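Side-chain contacts in ORF59 (Human herpesvirus 8, PDB 3HSL), which serves as the accessory subunit of the viral DNA polymerase in lytic replication, raising its processivity, probably by keeping the enzyme on its template: residues R15-V18 with T19-S22; S199-E202 with T203-I206; G229-G232 with L233-K236. All coordinates share one frame; numbering follows the deposited sequence.

Contact 1: R15-V18 with T19-S22; sequences RVDV and TLLS
Asp17 and Leu20 meet where strand 12-16 gives way to helix 18-35. The carboxylate oxygen OD1 of Asp17 accepts from Leu20 N at 3.0 Å, the amide coming in from above the carboxylate plane, 57° out of it. Asp17 CG lies anti to its backbone N (chi1 -176°), which swings the carboxylate round beside the carbonyl and over the first turn. There the carboxylate also lies against carbon: its CG is 3.5 Å from Leu20 CB, the two side chains crossing at about a right angle. The backbone oxygen of the same aspartate also accepts, taking Leu21 N at 3.1 Å; its link to Leu20 N is weak.

One residue on, Val18 O is gripped twice by Ser22. The amide, Ser22 N, stands 2.9 Å from Val18 O, and the hydroxyl, Ser22 OG, donates to Val18 O over 2.8 Å. The two donors approach from opposite faces of the carbonyl plane, each tilted 29° from it. Ser22 OG sits beside its own backbone N, and this folds the hydroxyl back toward the preceding turn.

On the buried side, Val16 CG1 touches Leu21 CD1 at 3.6 Å, another crossing at about a right angle. Behind this pair, Val16 rests on Ala111 and Ile113 of strand 108-116, while Leu21 packs on Ala70 and Phe104. Asp17 is itself held through its backbone by Ala70. The negative carboxylate near the first amides probably suits the helix dipole. This is a classical aspartate N-cap, closing the sharp junction from an inner strand of a five-stranded antiparallel sheet to the following helix.

Contact 2: S199-E202 with T203-I206; sequences SVSE and TLSI
Ser201 and Ile206 face each other at the mouth of a beta hairpin whose arms, strands 195-201 and 206-211, run antiparallel; residues 202-205 make the connecting loop. Backbone bonding comes first. Ser201 N donates to Ile206 O over 2.8 Å, a straight bond with 164° at the hydrogen, and the donor lies nearly on the line of the carbonyl. Val200 CA also touches Ile206 O, a CA-H...O contact of 3.5 Å.

Side-chain packing ties the hairpin to its surroundings. The side chain of Ile206 starts out on the same face of the hairpin as that of Ser201, but its end leads away from the partner strand and packs instead on Ile217 and Asp219 of strand 214-222. Val200 is buried against Val207 and Val244. Glu202 stretches its extended chain outward from the loop.

Two polar links involve side chains. The backbone N of Glu202 is taken up by Asp247 OD1, so that the bend is tied to a neighbouring loop as well. The other hydrogen bond of the bend is made by a side chain within it. Ser201 OG is anti to its backbone N (chi1 167°), which lays the hydroxyl across the bend toward the residue three positions later. Leu204 CB comes within 3.6 Å of that oxygen, with Leu204 CG close behind it at 3.7 Å from Ser201 OG. Between the two residues, the hydroxyl oxygen Ser201 OG accepts directly from Leu204 N over 3.0 Å, with 155° at the hydrogen.

Contact 3: G229-G232 with L233-K236; sequences GWDG and LKGK
Gly229 O comes within 4.3 Å of Leu233 CD1, a loose touch; phi at this residue is positive, which favours glycine. Trp230 does most of the apolar work. Its ring carbon CE3 lies 3.9 Å from Leu233 CD1, the leucine methyl meeting the indole at a slant. Nearer the backbone, Trp230 CB is touched by Lys234 CE at 3.6 Å. The indole NE1 is occupied by Glu285 OE2, and the Trp230 side chain also packs on Arg170, Leu172, Ile275 and Val287. Leu233 reaches Val241 and Val243 beyond it.

At Asp231 the contact becomes ionic. The side chain bends back so that OD1 stands 3.7 Å from Lys234 NZ, a long salt bridge, the lysine chain being extended beyond CG. Gly232 then turns the chain at a positive phi of 87°. Together Asp231 and Gly232 form the middle of a type II beta turn, bringing Trp230 CA and Leu233 CA to 5.9 Å. Trp230 O and Leu233 N are 3.3 Å apart, but the angle is too poor for the usual closing bond. Past the turn, Leu233 CG folds over Gly232 O at 3.4 Å.

The chemistry is therefore divided: carbon-to-carbon packing on the inner side, where Leu233 is buried, and one stretched charge pair at the surface. Within these eight residues the contact is carried mainly by carbon contacts, while the polar end of the tryptophan is held from outside them by Glu285.

How the contacts relate
From the N terminus, contact 1 comes first, joining strand 12-16 to helix 18-35 at a tight corner. Contact 2 follows much later, closing the hairpin between strands 195-201 and 206-211. Contact 3 lies next along the chain, turning the long loop that runs from strand 214-222 to strand 241-243. The three stand in series: none nests in another and none crosses. Contacts 1 and 2 lie on opposite sides of the molecule's centre, their own centres about 44 Å apart. Contacts 2 and 3 share one side, about 19 Å between centres, and strand 214-222, which pairs with strand 206-211, leads into the loop of contact 3.

Contact 1: R15-V18 with T19-S22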
ATOM      1  N   ARG A  15       0.957 -24.223  -9.890  1.00 23.02           N
ATOM      2  CA  ARG A  15      -0.284 -23.490 -10.047  1.00 23.27           C
ATOM      3  C   ARG A  15      -0.838 -23.333  -8.636  1.00 23.05           C
ATOM      4  O   ARG A  15      -0.889 -24.304  -7.867  1.00 23.06           O
ATOM      5  CB  ARG A  15      -1.283 -24.243 -10.920  1.00 24.02           C
ATOM      6  CG  ARG A  15      -2.695 -23.635 -10.898  1.00 27.47           C
ATOM      7  CD  ARG A  15      -3.725 -24.549 -11.573  1.00 32.45           C
ATOM      8  NE  ARG A  15      -5.119 -24.167 -11.282  1.00 35.13           N
ATOM      9  CZ  ARG A  15      -5.809 -24.558 -10.200  1.00 36.05           C
ATOM     10  NH1 ARG A  15      -5.256 -25.347  -9.278  1.00 35.63           N
ATOM     11  NH2 ARG A  15      -7.065 -24.157 -10.033  1.00 36.54           N
ATOM     12  N   VAL A  16      -1.254 -22.110  -8.303  1.00 22.73           N
ATOM     13  CA  VAL A  16      -1.795 -21.770  -6.976  1.00 22.45           C
ATOM     14  C   VAL A  16      -3.321 -21.939  -6.878  1.00 22.00           C
ATOM     15  O   VAL A  16      -4.057 -21.371  -7.680  1.00 22.13           O
ATOM     16  CB  VAL A  16      -1.396 -20.316  -6.626  1.00 22.70           C
ATOM     17  CG1 VAL A  16      -1.923 -19.903  -5.253  1.00 22.18           C
ATOM     18  CG2 VAL A  16       0.128 -20.169  -6.691  1.00 22.69           C
ATOM     19  N   ASP A  17      -3.794 -22.716  -5.903  1.00 21.45           N
ATOM     20  CA  ASP A  17      -5.240 -22.929  -5.735  1.00 21.08           C
ATOM     21  C   ASP A  17      -5.843 -21.684  -5.068  1.00 20.84           C
ATOM     22  O   ASP A  17      -6.052 -21.647  -3.839  1.00 21.01           O
ATOM     23  CB  ASP A  17      -5.504 -24.192  -4.909  1.00 21.05           C
ATOM     24  CG  ASP A  17      -6.989 -24.513  -4.782  1.00 22.10           C
ATOM     25  OD1 ASP A  17      -7.837 -23.612  -4.974  1.00 22.70           O
ATOM     26  OD2 ASP A  17      -7.314 -25.682  -4.483  1.00 22.28           O
ATOM     27  N   VAL A  18      -6.122 -20.667  -5.883  1.00 19.93           N
ATOM     28  CA  VAL A  18      -6.650 -19.399  -5.369  1.00 18.98           C
ATOM     29  C   VAL A  18      -7.998 -19.507  -4.685  1.00 18.93           C
ATOM     30  O   VAL A  18      -8.311 -18.710  -3.802  1.00 18.40           O
ATOM     31  CB  VAL A  18      -6.640 -18.288  -6.420  1.00 18.58           C
ATOM     32  CG1 VAL A  18      -5.196 -17.991  -6.828  1.00 17.72           C
ATOM     33  CG2 VAL A  18      -7.482 -18.663  -7.613  1.00 17.77           C
ATOM     34  N   THR A  19      -8.778 -20.502  -5.103  1.00 19.25           N
ATOM     35  CA  THR A  19     -10.103 -20.768  -4.545  1.00 19.59           C
ATOM     36  C   THR A  19      -9.964 -21.172  -3.076  1.00 19.82           C
ATOM     37  O   THR A  19     -10.795 -20.813  -2.237  1.00 19.60           O
ATOM     38  CB  THR A  19     -10.797 -21.896  -5.328  1.00 19.70           C
ATOM     39  OG1 THR A  19     -10.833 -21.564  -6.727  1.00 19.97           O
ATOM     40  CG2 THR A  19     -12.212 -22.126  -4.814  1.00 19.66           C
ATOM     41  N   LEU A  20      -8.903 -21.922  -2.789  1.00 20.12           N
ATOM     42  CA  LEU A  20      -8.602 -22.384  -1.456  1.00 20.68           C
ATOM     43  C   LEU A  20      -8.069 -21.227  -0.645  1.00 20.87           C
ATOM     44  O   LEU A  20      -8.398 -21.082   0.534  1.00 21.30           O
ATOM     45  CB  LEU A  20      -7.568 -23.511  -1.501  1.00 21.48           C
ATOM     46  CG  LEU A  20      -6.881 -23.963  -0.199  1.00 22.92           C
ATOM     47  CD1 LEU A  20      -7.875 -24.360   0.892  1.00 24.70           C
ATOM     48  CD2 LEU A  20      -5.951 -25.112  -0.504  1.00 23.80           C
ATOM     49  N   LEU A  21      -7.241 -20.399  -1.271  1.00 20.37           N
ATOM     50  CA  LEU A  21      -6.706 -19.266  -0.558  1.00 20.19           C
ATOM     51  C   LEU A  21      -7.799 -18.264  -0.190  1.00 21.26           C
ATOM     52  O   LEU A  21      -7.691 -17.574   0.819  1.00 21.90           O
ATOM     53  CB  LEU A  21      -5.568 -18.613  -1.325  1.00 19.73           C
ATOM     54  CG  LEU A  21      -4.340 -19.493  -1.609  1.00 18.09           C
ATOM     55  CD1 LEU A  21      -3.287 -18.603  -2.214  1.00 16.96           C
ATOM     56  CD2 LEU A  21      -3.778 -20.164  -0.358  1.00 14.86           C
ATOM     57  N   SER A  22      -8.851 -18.184  -1.005  1.00 21.89           N
ATOM     58  CA  SER A  22      -9.965 -17.278  -0.735  1.00 22.23           C
ATOM     59  C   SER A  22     -10.644 -17.667   0.542  1.00 22.41           C
ATOM     60  O   SER A  22     -10.931 -16.810   1.372  1.00 22.26           O
ATOM     61  CB  SER A  22     -11.009 -17.313  -1.840  1.00 21.91           C
ATOM     62  OG  SER A  22     -10.398 -16.966  -3.053  1.00 23.69           O
TER

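Contact 2: S199-E202 with T203-I206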
ATOM      1  N   SER A 199       6.463 -19.006  33.488  1.00 11.26           N
ATOM      2  CA  SER A 199       6.845 -20.279  34.081  1.00 10.93           C
ATOM      3  C   SER A 199       5.633 -21.143  34.333  1.00 10.78           C
ATOM      4  O   SER A 199       4.507 -20.646  34.356  1.00 11.42           O
ATOM      5  CB  SER A 199       7.656 -20.096  35.365  1.00 10.81           C
ATOM      6  OG  SER A 199       6.895 -19.441  36.344  1.00 10.10           O
ATOM      7  N   VAL A 200       5.865 -22.434  34.519  1.00  9.91           N
ATOM      8  CA  VAL A 200       4.787 -23.355  34.743  1.00  9.90           C
ATOM      9  C   VAL A 200       5.210 -24.258  35.863  1.00 10.53           C
ATOM     10  O   VAL A 200       6.314 -24.812  35.852  1.00 10.71           O
ATOM     11  CB  VAL A 200       4.494 -24.217  33.478  1.00 10.11           C
ATOM     12  CG1 VAL A 200       3.295 -25.109  33.692  1.00 10.13           C
ATOM     13  CG2 VAL A 200       4.218 -23.346  32.284  1.00  9.58           C
ATOM     14  N   SER A 201       4.317 -24.394  36.831  1.00 10.85           N
ATOM     15  CA  SER A 201       4.519 -25.220  37.992  1.00 11.38           C
ATOM     16  C   SER A 201       3.739 -26.505  37.843  1.00 12.33           C
ATOM     17  O   SER A 201       2.539 -26.466  37.572  1.00 12.82           O
ATOM     18  CB  SER A 201       3.967 -24.497  39.201  1.00 11.03           C
ATOM     19  OG  SER A 201       3.890 -25.396  40.279  1.00 11.42           O
ATOM     20  N   GLU A 202       4.392 -27.646  38.011  1.00 13.09           N
ATOM     21  CA  GLU A 202       3.661 -28.889  37.913  1.00 14.36           C
ATOM     22  C   GLU A 202       2.940 -29.147  39.254  1.00 14.73           C
ATOM     23  O   GLU A 202       1.811 -29.645  39.263  1.00 14.74           O
ATOM     24  CB  GLU A 202       4.569 -30.056  37.539  1.00 14.82           C
ATOM     25  CG  GLU A 202       3.807 -31.373  37.460  1.00 18.18           C
ATOM     26  CD  GLU A 202       4.701 -32.599  37.401  1.00 21.65           C
ATOM     27  OE1 GLU A 202       4.203 -33.678  37.788  1.00 22.83           O
ATOM     28  OE2 GLU A 202       5.885 -32.506  36.984  1.00 23.08           O
ATOM     29  N   THR A 203       3.593 -28.806  40.371  1.00 14.84           N
ATOM     30  CA  THR A 203       3.014 -28.992  41.712  1.00 15.27           C
ATOM     31  C   THR A 203       1.660 -28.299  41.809  1.00 15.59           C
ATOM     32  O   THR A 203       0.636 -28.937  42.073  1.00 15.85           O
ATOM     33  CB  THR A 203       3.938 -28.448  42.832  1.00 15.24           C
ATOM     34  OG1 THR A 203       5.187 -29.142  42.806  1.00 15.75           O
ATOM     35  CG2 THR A 203       3.299 -28.627  44.213  1.00 15.56           C
ATOM     36  N   LEU A 204       1.670 -26.990  41.594  1.00 15.63           N
ATOM     37  CA  LEU A 204       0.468 -26.180  41.618  1.00 16.03           C
ATOM     38  C   LEU A 204       0.144 -26.188  40.150  1.00 16.79           C
ATOM     39  O   LEU A 204       1.070 -26.140  39.342  1.00 17.89           O
ATOM     40  CB  LEU A 204       0.846 -24.760  42.030  1.00 15.74           C
ATOM     41  CG  LEU A 204       1.791 -24.636  43.249  1.00 15.12           C
ATOM     42  CD1 LEU A 204       2.240 -23.195  43.471  1.00 13.35           C
ATOM     43  CD2 LEU A 204       1.191 -25.243  44.552  1.00 14.87           C
ATOM     44  N   SER A 205      -1.106 -26.251  39.731  1.00 16.65           N
ATOM     45  CA  SER A 205      -1.274 -26.209  38.272  1.00 16.60           C
ATOM     46  C   SER A 205      -1.356 -24.726  37.917  1.00 16.75           C
ATOM     47  O   SER A 205      -2.443 -24.198  37.636  1.00 17.06           O
ATOM     48  CB  SER A 205      -2.484 -27.004  37.822  1.00 16.45           C
ATOM     49  OG  SER A 205      -2.320 -28.353  38.210  1.00 16.75           O
ATOM     50  N   ILE A 206      -0.191 -24.065  37.934  1.00 16.25           N
ATOM     51  CA  ILE A 206      -0.113 -22.623  37.706  1.00 16.28           C
ATOM     52  C   ILE A 206       0.997 -22.115  36.793  1.00 16.45           C
ATOM     53  O   ILE A 206       2.134 -22.590  36.843  1.00 17.03           O
ATOM     54  CB  ILE A 206       0.068 -21.896  39.067  1.00 16.45           C
ATOM     55  CG1 ILE A 206      -1.105 -22.179  40.000  1.00 16.27           C
ATOM     56  CG2 ILE A 206       0.204 -20.402  38.882  1.00 16.85           C
ATOM     57  CD1 ILE A 206      -0.965 -21.504  41.320  1.00 16.68           C
TER

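Contact 3: G229-G232 with L233-K236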
ATOM      1  N   GLY A 229      -0.988 -33.156  20.959  1.00 32.60           N
ATOM      2  CA  GLY A 229      -1.377 -31.948  20.253  1.00 32.15           C
ATOM      3  C   GLY A 229      -2.423 -31.282  21.116  1.00 31.73           C
ATOM      4  O   GLY A 229      -2.321 -31.311  22.340  1.00 31.61           O
ATOM      5  N   TRP A 230      -3.428 -30.687  20.487  1.00 31.52           N
ATOM      6  CA  TRP A 230      -4.480 -30.010  21.236  1.00 30.95           C
ATOM      7  C   TRP A 230      -5.764 -30.813  21.438  1.00 31.41           C
ATOM      8  O   TRP A 230      -6.526 -30.521  22.361  1.00 31.36           O
ATOM      9  CB  TRP A 230      -4.799 -28.650  20.619  1.00 30.06           C
ATOM     10  CG  TRP A 230      -3.620 -27.725  20.563  1.00 28.21           C
ATOM     11  CD1 TRP A 230      -2.879 -27.405  19.464  1.00 27.53           C
ATOM     12  CD2 TRP A 230      -3.044 -27.001  21.656  1.00 26.80           C
ATOM     13  NE1 TRP A 230      -1.881 -26.528  19.801  1.00 26.14           N
ATOM     14  CE2 TRP A 230      -1.959 -26.263  21.142  1.00 26.00           C
ATOM     15  CE3 TRP A 230      -3.339 -26.903  23.019  1.00 25.60           C
ATOM     16  CZ2 TRP A 230      -1.170 -25.440  21.941  1.00 25.74           C
ATOM     17  CZ3 TRP A 230      -2.550 -26.083  23.811  1.00 25.39           C
ATOM     18  CH2 TRP A 230      -1.478 -25.363  23.270  1.00 25.18           C
ATOM     19  N   ASP A 231      -6.008 -31.813  20.592  1.00 32.18           N
ATOM     20  CA  ASP A 231      -7.225 -32.633  20.716  1.00 33.19           C
ATOM     21  C   ASP A 231      -7.326 -33.190  22.136  1.00 33.88           C
ATOM     22  O   ASP A 231      -6.351 -33.727  22.665  1.00 34.04           O
ATOM     23  CB  ASP A 231      -7.256 -33.736  19.654  1.00 33.19           C
ATOM     24  CG  ASP A 231      -7.287 -33.177  18.230  1.00 34.17           C
ATOM     25  OD1 ASP A 231      -7.673 -32.002  18.047  1.00 34.76           O
ATOM     26  OD2 ASP A 231      -6.927 -33.905  17.281  1.00 34.72           O
ATOM     27  N   GLY A 232      -8.496 -33.059  22.753  1.00 34.49           N
ATOM     28  CA  GLY A 232      -8.682 -33.535  24.127  1.00 35.38           C
ATOM     29  C   GLY A 232      -8.282 -32.500  25.177  1.00 36.19           C
ATOM     30  O   GLY A 232      -7.763 -32.847  26.243  1.00 36.23           O
ATOM     31  N   LEU A 233      -8.533 -31.231  24.852  1.00 36.85           N
ATOM     32  CA  LEU A 233      -8.274 -30.061  25.695  1.00 37.29           C
ATOM     33  C   LEU A 233      -9.167 -28.923  25.175  1.00 38.23           C
ATOM     34  O   LEU A 233      -8.806 -27.745  25.300  1.00 38.39           O
ATOM     35  CB  LEU A 233      -6.808 -29.607  25.616  1.00 37.01           C
ATOM     36  CG  LEU A 233      -5.538 -30.327  26.093  1.00 36.92           C
ATOM     37  CD1 LEU A 233      -4.307 -29.539  25.688  1.00 36.36           C
ATOM     38  CD2 LEU A 233      -5.505 -30.526  27.588  1.00 37.19           C
ATOM     39  N   LYS A 234     -10.328 -29.267  24.592  1.00 38.81           N
ATOM     40  CA  LYS A 234     -11.244 -28.260  24.017  1.00 39.01           C
ATOM     41  C   LYS A 234     -12.734 -28.562  24.238  1.00 39.76           C
ATOM     42  O   LYS A 234     -13.377 -29.127  23.356  1.00 39.84           O
ATOM     43  CB  LYS A 234     -11.036 -28.193  22.510  1.00 38.63           C
ATOM     44  CG  LYS A 234      -9.621 -28.047  22.020  1.00 37.70           C
ATOM     45  CD  LYS A 234      -9.683 -28.162  20.517  1.00 37.23           C
ATOM     46  CE  LYS A 234      -8.330 -28.218  19.876  1.00 36.24           C
ATOM     47  NZ  LYS A 234      -8.491 -28.369  18.404  1.00 35.39           N
ATOM     48  N   GLY A 235     -13.299 -28.203  25.392  1.00 40.55           N
ATOM     49  CA  GLY A 235     -12.569 -27.562  26.473  1.00 41.16           C
ATOM     50  C   GLY A 235     -12.734 -26.071  26.716  1.00 41.46           C
ATOM     51  O   GLY A 235     -13.532 -25.678  27.580  1.00 41.24           O
ATOM     52  N   LYS A 236     -11.986 -25.252  25.958  1.00 41.66           N
ATOM     53  CA  LYS A 236     -11.977 -23.778  26.146  1.00 41.74           C
ATOM     54  C   LYS A 236     -13.320 -23.007  26.101  1.00 41.37           C
ATOM     55  O   LYS A 236     -13.499 -22.029  25.360  1.00 41.46           O
ATOM     56  CB  LYS A 236     -10.827 -23.059  25.379  1.00 41.89           C
ATOM     57  CG  LYS A 236     -10.931 -22.873  23.843  1.00 42.77           C
ATOM     58  CD  LYS A 236     -10.912 -24.144  22.998  1.00 43.26           C
ATOM     59  CE  LYS A 236     -10.966 -23.772  21.519  1.00 43.11           C
ATOM     60  NZ  LYS A 236     -10.962 -24.957  20.628  1.00 43.22           N
TER